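Local coordinates for putative ATP binding component of ABC-transporter (Escherichia coli, PDB 2R5O), which probably serves as the ATP-binding component of an O-antigen export ABC transporter, this C-terminal domain being the carbohydrate-binding, immunoglobulin-like part, at residues Pro63-Leu75 against Leu166-Asp179. Numbering follows the deposited sequence. Where two conformers were deposited one is given.
Sequences PPSLTGNQQTDFL and LHVTKSMDFWGVID. With NA (sodium ion), chain K.
Ser65 OG and Thr169 OG1 share a hydrogen bond of 2.9 Å beside a short parallel ladder in which Leu66 pairs with Val168 and Thr67 with Thr169. With chi1 66° and 50°, both hydroxyls sit between backbone N and carbonyl carbon, which turns them to each other; a water joins Thr169 OG1 to Thr67 OG1. Leu66 grips the strand through both backbone polar atoms: its N donates to His167 O (2.7 Å) and its O accepts from Thr169 N (2.9 Å). Gly68 N adds a third rung to Thr169 O as the chain reverses in a type II turn, Thr67 to Gln70. Within the turn, the side chains of Asn69 and Asp179 cross at about a right angle; Asn69 ND2 donates a hydrogen bond to Asp179 OD2 (2.9 Å), which lies near the amide plane but is met from above the carboxylate plane. ND2 also bonds Asp133. Asp179 OD1 binds sodium at 2.7 Å, as does Tyr102 of the second subunit. On the buried side, Leu166 CD1 comes obliquely to Phe74 CE1 (4.0 Å); Thr72 CG2 meets one ring face, offset toward the rim. Strand 66-67 thus flanks strand 153-169 in one sheet, while Phe74, on strand 71-80 of the other, packs against strand 137-147.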
ATOM      1  N   PRO A  63     -16.421  12.823   5.646  1.00 14.82           N
ATOM      2  CA  PRO A  63     -16.234  13.410   4.314  1.00 15.47           C
ATOM      3  C   PRO A  63     -16.801  12.460   3.246  1.00 15.56           C
ATOM      4  O   PRO A  63     -16.889  11.248   3.476  1.00 16.68           O
ATOM      5  CB  PRO A  63     -14.719  13.511   4.219  1.00 15.63           C
ATOM      6  CG  PRO A  63     -14.220  12.396   5.078  1.00 16.06           C
ATOM      7  CD  PRO A  63     -15.147  12.409   6.261  1.00 15.01           C
ATOM      8  N   PRO A  64     -17.185  12.967   2.078  1.00 14.99           N
ATOM      9  CA  PRO A  64     -17.776  12.086   1.069  1.00 15.56           C
ATOM     10  C   PRO A  64     -16.772  11.146   0.419  1.00 14.79           C
ATOM     11  O   PRO A  64     -17.148  10.155  -0.191  1.00 15.30           O
ATOM     12  CB  PRO A  64     -18.335  13.089   0.039  1.00 15.61           C
ATOM     13  CG  PRO A  64     -17.443  14.288   0.164  1.00 16.76           C
ATOM     14  CD  PRO A  64     -17.195  14.380   1.655  1.00 15.70           C
ATOM     15  N   SER A  65     -15.493  11.451   0.524  1.00 14.15           N
ATOM     16  CA  SER A  65     -14.429  10.539   0.121  1.00 13.80           C
ATOM     17  C   SER A  65     -13.213  10.828   0.956  1.00 13.28           C
ATOM     18  O   SER A  65     -13.166  11.822   1.647  1.00 14.24           O
ATOM     19  CB  SER A  65     -14.119  10.679  -1.360  1.00 14.40           C
ATOM     20  OG  SER A  65     -13.572  11.961  -1.654  1.00 15.27           O
ATOM     21  N   LEU A  66     -12.242   9.935   0.851  1.00 13.69           N
ATOM     22  CA  LEU A  66     -10.940  10.040   1.510  1.00 15.14           C
ATOM     23  C   LEU A  66      -9.898  10.346   0.438  1.00 16.75           C
ATOM     24  O   LEU A  66      -9.903   9.742  -0.618  1.00 16.75           O
ATOM     25  CB  LEU A  66     -10.642   8.737   2.242  1.00 15.74           C
ATOM     26  CG  LEU A  66     -11.736   8.275   3.198  1.00 15.65           C
ATOM     27  CD1 LEU A  66     -11.364   6.919   3.805  1.00 16.96           C
ATOM     28  CD2 LEU A  66     -12.023   9.296   4.290  1.00 16.45           C
ATOM     29  N   THR A  67      -9.074  11.374   0.662  1.00 17.67           N
ATOM     30  CA  THR A  67      -8.001  11.749  -0.262  1.00 17.59           C
ATOM     31  C   THR A  67      -6.882  10.724  -0.150  1.00 18.35           C
ATOM     32  O   THR A  67      -6.405  10.412   0.958  1.00 18.14           O
ATOM     33  CB  THR A  67      -7.493  13.176   0.044  1.00 18.37           C
ATOM     34  OG1 THR A  67      -8.563  14.102  -0.183  1.00 18.85           O
ATOM     35  CG2 THR A  67      -6.332  13.560  -0.851  1.00 20.54           C
ATOM     36  N   GLY A  68      -6.417  10.241  -1.295  1.00 18.49           N
ATOM     37  CA  GLY A  68      -5.289   9.319  -1.316  1.00 18.00           C
ATOM     38  C   GLY A  68      -4.111   9.877  -0.535  1.00 18.99           C
ATOM     39  O   GLY A  68      -3.743  11.049  -0.712  1.00 19.26           O
ATOM     40  N   ASN A  69      -3.553   9.046   0.347  1.00 18.54           N
ATOM     41  CA  ASN A  69      -2.367   9.348   1.188  1.00 19.94           C
ATOM     42  C   ASN A  69      -2.645  10.157   2.425  1.00 20.15           C
ATOM     43  O   ASN A  69      -1.760  10.351   3.263  1.00 21.45           O
ATOM     44  CB  ASN A  69      -1.221   9.979   0.396  1.00 20.72           C
ATOM     45  CG  ASN A  69      -0.882   9.205  -0.851  1.00 23.24           C
ATOM     46  OD1 ASN A  69      -0.681   9.797  -1.924  1.00 25.99           O
ATOM     47  ND2 ASN A  69      -0.868   7.877  -0.746  1.00 23.93           N
ATOM     48  N   GLN A  70      -3.884  10.600   2.602  1.00 19.50           N
ATOM     49  CA  GLN A  70      -4.215  11.433   3.759  1.00 19.52           C
ATOM     50  C   GLN A  70      -4.513  10.598   5.014  1.00 19.22           C
ATOM     51  O   GLN A  70      -5.245   9.598   4.945  1.00 21.25           O
ATOM     52  CB  GLN A  70      -5.388  12.344   3.411  1.00 20.03           C
ATOM     53  CG  GLN A  70      -5.644  13.428   4.394  1.00 20.99           C
ATOM     54  CD  GLN A  70      -6.521  14.500   3.817  1.00 26.07           C
ATOM     55  OE1 GLN A  70      -6.102  15.244   2.944  1.00 28.81           O
ATOM     56  NE2 GLN A  70      -7.755  14.567   4.281  1.00 27.99           N
ATOM     57  N   GLN A  71      -4.016  11.056   6.146  1.00 17.58           N
ATOM     58  CA  GLN A  71      -4.354  10.452   7.466  1.00 18.83           C
ATOM     59  C   GLN A  71      -5.864  10.542   7.735  1.00 17.48           C
ATOM     60  O   GLN A  71      -6.456  11.615   7.612  1.00 18.26           O
ATOM     61  CB  GLN A  71      -3.617  11.213   8.555  1.00 20.75           C
ATOM     62  CG  GLN A  71      -3.448  10.486   9.897  1.00 22.59           C
ATOM     63  CD  GLN A  71      -2.444   9.318   9.867  1.00 22.39           C
ATOM     64  OE1 GLN A  71      -1.773   9.076   8.880  1.00 25.84           O
ATOM     65  NE2 GLN A  71      -2.355   8.596  10.962  1.00 23.42           N
ATOM     66  N   THR A  72      -6.464   9.397   8.051  1.00 15.49           N
ATOM     67  CA  THR A  72      -7.902   9.278   8.344  1.00 15.51           C
ATOM     68  C   THR A  72      -8.075   8.545   9.664  1.00 14.43           C
ATOM     69  O   THR A  72      -7.340   7.589   9.938  1.00 15.29           O
ATOM     70  CB  THR A  72      -8.634   8.549   7.202  1.00 15.36           C
ATOM     71  OG1 THR A  72      -8.486   9.342   6.026  1.00 17.13           O
ATOM     72  CG2 THR A  72     -10.075   8.321   7.499  1.00 15.26           C
ATOM     73  N   ASP A  73      -9.011   9.016  10.472  1.00 14.09           N
ATOM     74  CA  ASP A  73      -9.367   8.388  11.736  1.00 14.98           C
ATOM     75  C   ASP A  73     -10.626   7.554  11.566  1.00 14.53           C
ATOM     76  O   ASP A  73     -11.634   8.043  11.067  1.00 15.08           O
ATOM     77  CB  ASP A  73      -9.639   9.432  12.820  1.00 15.62           C
ATOM     78  CG  ASP A  73      -8.474  10.335  13.098  1.00 18.28           C
ATOM     79  OD1 ASP A  73      -7.303   9.941  12.990  1.00 17.68           O
ATOM     80  OD2 ASP A  73      -8.758  11.473  13.506  1.00 21.90           O
ATOM     81  N   PHE A  74     -10.545   6.304  12.005  1.00 14.37           N
ATOM     82  CA  PHE A  74     -11.622   5.337  11.957  1.00 14.68           C
ATOM     83  C   PHE A  74     -11.931   4.958  13.393  1.00 14.58           C
ATOM     84  O   PHE A  74     -11.119   4.288  14.052  1.00 15.31           O
ATOM     85  CB  PHE A  74     -11.171   4.100  11.176  1.00 15.04           C
ATOM     86  CG  PHE A  74     -10.835   4.383   9.731  1.00 14.64           C
ATOM     87  CD1 PHE A  74     -11.818   4.424   8.766  1.00 14.65           C
ATOM     88  CD2 PHE A  74      -9.521   4.610   9.323  1.00 15.60           C
ATOM     89  CE1 PHE A  74     -11.497   4.656   7.445  1.00 15.26           C
ATOM     90  CE2 PHE A  74      -9.240   4.853   8.024  1.00 15.76           C
ATOM     91  CZ  PHE A  74     -10.228   4.858   7.076  1.00 15.30           C
ATOM     92  N   LEU A  75     -13.067   5.414  13.901  1.00 14.56           N
ATOM     93  CA  LEU A  75     -13.461   5.234  15.303  1.00 15.02           C
ATOM     94  C   LEU A  75     -14.644   4.299  15.408  1.00 14.78           C
ATOM     95  O   LEU A  75     -15.581   4.374  14.598  1.00 14.67           O
ATOM     96  CB  LEU A  75     -13.832   6.569  15.962  1.00 15.53           C
ATOM     97  CG  LEU A  75     -12.704   7.604  15.992  1.00 16.39           C
ATOM     98  CD1 LEU A  75     -12.752   8.541  14.795  1.00 17.35           C
ATOM     99  CD2 LEU A  75     -12.706   8.370  17.300  1.00 20.88           C
ATOM    100  N   LEU A 166     -16.023   2.831   1.594  1.00 13.96           N
ATOM    101  CA  LEU A 166     -15.118   3.971   1.529  1.00 14.94           C
ATOM    102  C   LEU A 166     -14.867   4.335   0.070  1.00 14.58           C
ATOM    103  O   LEU A 166     -14.624   3.476  -0.755  1.00 15.76           O
ATOM    104  CB  LEU A 166     -13.761   3.619   2.147  1.00 14.38           C
ATOM    105  CG  LEU A 166     -13.761   3.089   3.587  1.00 14.16           C
ATOM    106  CD1 LEU A 166     -12.348   2.789   4.056  1.00 14.55           C
ATOM    107  CD2 LEU A 166     -14.428   4.052   4.552  1.00 15.38           C
ATOM    108  N   HIS A 167     -14.887   5.627  -0.211  1.00 15.21           N
ATOM    109  CA  HIS A 167     -14.561   6.169  -1.528  1.00 15.55           C
ATOM    110  C   HIS A 167     -13.258   6.903  -1.405  1.00 15.99           C
ATOM    111  O   HIS A 167     -13.129   7.722  -0.492  1.00 16.67           O
ATOM    112  CB  HIS A 167     -15.651   7.138  -2.019  1.00 16.52           C
ATOM    113  CG  HIS A 167     -17.034   6.592  -1.911  1.00 17.34           C
ATOM    114  ND1 HIS A 167     -17.470   5.524  -2.667  1.00 19.83           N
ATOM    115  CD2 HIS A 167     -18.082   6.958  -1.138  1.00 19.99           C
ATOM    116  CE1 HIS A 167     -18.730   5.258  -2.364  1.00 19.60           C
ATOM    117  NE2 HIS A 167     -19.124   6.111  -1.438  1.00 22.01           N
ATOM    118  N   VAL A 168     -12.295   6.631  -2.285  1.00 15.67           N
ATOM    119  CA  VAL A 168     -10.997   7.313  -2.296  1.00 16.08           C
ATOM    120  C   VAL A 168     -10.900   8.112  -3.571  1.00 15.25           C
ATOM    121  O   VAL A 168     -11.179   7.590  -4.645  1.00 14.67           O
ATOM    122  CB  VAL A 168      -9.800   6.300  -2.206  1.00 15.95           C
ATOM    123  CG1 VAL A 168      -8.469   7.018  -2.356  1.00 17.06           C
ATOM    124  CG2 VAL A 168      -9.850   5.548  -0.870  1.00 16.65           C
ATOM    125  N   THR A 169     -10.465   9.348  -3.429  1.00 16.01           N
ATOM    126  CA  THR A 169     -10.250  10.259  -4.552  1.00 16.78           C
ATOM    127  C   THR A 169      -8.794  10.745  -4.625  1.00 17.52           C
ATOM    128  O   THR A 169      -8.121  10.865  -3.599  1.00 17.80           O
ATOM    129  CB  THR A 169     -11.195  11.488  -4.523  1.00 17.05           C
ATOM    130  OG1 THR A 169     -11.159  12.097  -3.227  1.00 18.23           O
ATOM    131  CG2 THR A 169     -12.621  11.068  -4.827  1.00 18.25           C
ATOM    132  N   LYS A 170      -8.340  10.979  -5.855  1.00 17.30           N
ATOM    133  CA  LYS A 170      -7.019  11.530  -6.179  1.00 17.59           C
ATOM    134  C   LYS A 170      -7.154  12.346  -7.459  1.00 18.34           C
ATOM    135  O   LYS A 170      -8.138  12.221  -8.214  1.00 19.91           O
ATOM    136  CB  LYS A 170      -6.018  10.401  -6.463  1.00 16.79           C
ATOM    137  CG  LYS A 170      -5.780   9.407  -5.366  1.00 15.58           C
ATOM    138  CD  LYS A 170      -4.789   8.338  -5.786  1.00 18.85           C
ATOM    139  CE  LYS A 170      -3.403   8.905  -5.990  1.00 19.28           C
ATOM    140  NZ  LYS A 170      -2.783   9.388  -4.718  1.00 21.04           N
ATOM    141  N   SER A 171      -6.158  13.186  -7.724  1.00 17.54           N
ATOM    142  CA  SER A 171      -6.092  13.906  -9.004  1.00 18.27           C
ATOM    143  C   SER A 171      -5.461  13.039 -10.085  1.00 19.06           C
ATOM    144  O   SER A 171      -5.997  12.948 -11.191  1.00 20.15           O
ATOM    145  CB  SER A 171      -5.343  15.239  -8.868  1.00 18.28           C
ATOM    146  OG  SER A 171      -4.076  15.056  -8.309  1.00 20.43           O
ATOM    147  N   MET A 172      -4.304  12.443  -9.788  1.00 19.81           N
ATOM    148  CA  MET A 172      -3.605  11.593 -10.754  1.00 20.12           C
ATOM    149  C   MET A 172      -3.397  10.204 -10.181  1.00 20.41           C
ATOM    150  O   MET A 172      -2.604   9.997  -9.240  1.00 21.82           O
ATOM    151  CB  MET A 172      -2.267  12.199 -11.121  1.00 20.16           C
ATOM    152  CG  MET A 172      -2.412  13.576 -11.751  1.00 22.06           C
ATOM    153  SD  MET A 172      -0.931  14.065 -12.619  1.00 23.23           S
ATOM    154  CE  MET A 172      -1.123  15.835 -12.647  1.00 26.10           C
ATOM    155  N   ASP A 173      -4.084   9.236 -10.774  1.00 19.97           N
ATOM    156  CA  ASP A 173      -3.939   7.840 -10.356  1.00 19.98           C
ATOM    157  C   ASP A 173      -2.558   7.300 -10.771  1.00 18.74           C
ATOM    158  O   ASP A 173      -2.029   7.654 -11.814  1.00 19.20           O
ATOM    159  CB  ASP A 173      -5.007   6.975 -11.032  1.00 19.70           C
ATOM    160  CG  ASP A 173      -6.371   7.145 -10.435  1.00 22.20           C
ATOM    161  OD1 ASP A 173      -6.553   8.059  -9.598  1.00 21.47           O
ATOM    162  OD2 ASP A 173      -7.258   6.346 -10.815  1.00 25.58           O
ATOM    163  N   PHE A 174      -2.017   6.389  -9.956  1.00 17.43           N
ATOM    164  CA  PHE A 174      -0.871   5.600 -10.311  1.00 17.99           C
ATOM    165  C   PHE A 174      -1.459   4.280 -10.880  1.00 17.29           C
ATOM    166  O   PHE A 174      -2.686   4.189 -11.106  1.00 17.34           O
ATOM    167  CB  PHE A 174       0.057   5.385  -9.104  0.65 17.50           C
ATOM    168  CG  PHE A 174      -0.638   4.793  -7.893  0.65 14.91           C
ATOM    169  CD1 PHE A 174      -0.769   3.437  -7.736  0.65 15.00           C
ATOM    170  CD2 PHE A 174      -1.157   5.619  -6.897  0.65 13.31           C
ATOM    171  CE1 PHE A 174      -1.410   2.914  -6.651  0.65 15.59           C
ATOM    172  CE2 PHE A 174      -1.835   5.096  -5.818  0.65 16.26           C
ATOM    173  CZ  PHE A 174      -1.946   3.748  -5.695  0.65 14.10           C
ATOM    174  N   TRP A 175      -0.626   3.314 -11.204  1.00 17.92           N
ATOM    175  CA  TRP A 175      -1.117   2.022 -11.711  1.00 17.98           C
ATOM    176  C   TRP A 175      -1.254   1.077 -10.535  1.00 18.76           C
ATOM    177  O   TRP A 175      -0.335   0.935  -9.709  1.00 19.59           O
ATOM    178  CB  TRP A 175      -0.157   1.407 -12.736  1.00 19.59           C
ATOM    179  CG  TRP A 175      -0.133   2.075 -14.070  1.00 21.59           C
ATOM    180  CD1 TRP A 175       0.347   3.322 -14.351  1.00 24.87           C
ATOM    181  CD2 TRP A 175      -0.609   1.539 -15.314  1.00 25.14           C
ATOM    182  NE1 TRP A 175       0.197   3.595 -15.686  1.00 25.97           N
ATOM    183  CE2 TRP A 175      -0.380   2.517 -16.304  1.00 24.43           C
ATOM    184  CE3 TRP A 175      -1.202   0.328 -15.689  1.00 25.28           C
ATOM    185  CZ2 TRP A 175      -0.735   2.332 -17.640  1.00 24.57           C
ATOM    186  CZ3 TRP A 175      -1.545   0.137 -17.025  1.00 24.09           C
ATOM    187  CH2 TRP A 175      -1.305   1.132 -17.985  1.00 24.32           C
ATOM    188  N   GLY A 176      -2.412   0.452 -10.431  1.00 18.11           N
ATOM    189  CA  GLY A 176      -2.622  -0.529  -9.418  1.00 17.61           C
ATOM    190  C   GLY A 176      -3.538  -0.055  -8.347  1.00 16.84           C
ATOM    191  O   GLY A 176      -4.484   0.705  -8.590  1.00 17.87           O
ATOM    192  N   VAL A 177      -3.328  -0.571  -7.167  1.00 15.07           N
ATOM    193  CA  VAL A 177      -4.280  -0.369  -6.085  1.00 15.51           C
ATOM    194  C   VAL A 177      -3.682   0.225  -4.838  1.00 14.84           C
ATOM    195  O   VAL A 177      -4.368   0.962  -4.120  1.00 14.99           O
ATOM    196  CB  VAL A 177      -5.050  -1.683  -5.805  1.00 15.89           C
ATOM    197  CG1 VAL A 177      -4.142  -2.874  -5.600  1.00 16.01           C
ATOM    198  CG2 VAL A 177      -6.034  -1.523  -4.680  1.00 16.66           C
ATOM    199  N   ILE A 178      -2.418  -0.092  -4.560  1.00 14.88           N
ATOM    200  CA  ILE A 178      -1.774   0.362  -3.321  1.00 15.76           C
ATOM    201  C   ILE A 178      -0.653   1.339  -3.638  1.00 16.23           C
ATOM    202  O   ILE A 178       0.119   1.151  -4.579  1.00 16.44           O
ATOM    203  CB  ILE A 178      -1.263  -0.838  -2.510  1.00 15.96           C
ATOM    204  CG1 ILE A 178      -0.314  -1.746  -3.304  1.00 16.71           C
ATOM    205  CG2 ILE A 178      -2.455  -1.647  -2.013  1.00 16.09           C
ATOM    206  CD1 ILE A 178       0.567  -2.613  -2.457  1.00 17.61           C
ATOM    207  N   ASP A 179      -0.546   2.376  -2.820  1.00 15.60           N
ATOM    208  CA  ASP A 179       0.439   3.415  -3.040  1.00 14.91           C
ATOM    209  C   ASP A 179       1.663   3.176  -2.161  1.00 14.30           C
ATOM    210  O   ASP A 179       1.611   3.420  -0.949  1.00 14.05           O
ATOM    211  CB  ASP A 179      -0.139   4.790  -2.772  1.00 15.18           C
ATOM    212  CG  ASP A 179       0.723   5.898  -3.289  1.00 15.39           C
ATOM    213  OD1 ASP A 179       1.851   5.667  -3.760  1.00 14.24           O
ATOM    214  OD2 ASP A 179       0.235   7.044  -3.244  1.00 18.41           O
TER
HETATM  215 NA    NA K  12       3.374   6.928  -5.590  1.00 23.07          NA
HETATM  216  O   HOH W   1      -9.213  14.068  -2.879  1.00 18.68           O
HETATM  217  O   HOH W   2      -3.854  11.779  -3.377  1.00 24.00           O
HETATM  218  O   HOH W   3       1.525   9.093  -4.771  1.00 56.38           O
HETATM  219  O   HOH W   4       2.593   7.687  -8.109  1.00 25.40           O
HETATM  220  O   HOH W   5       5.276   8.906  -4.810  1.00 22.29           O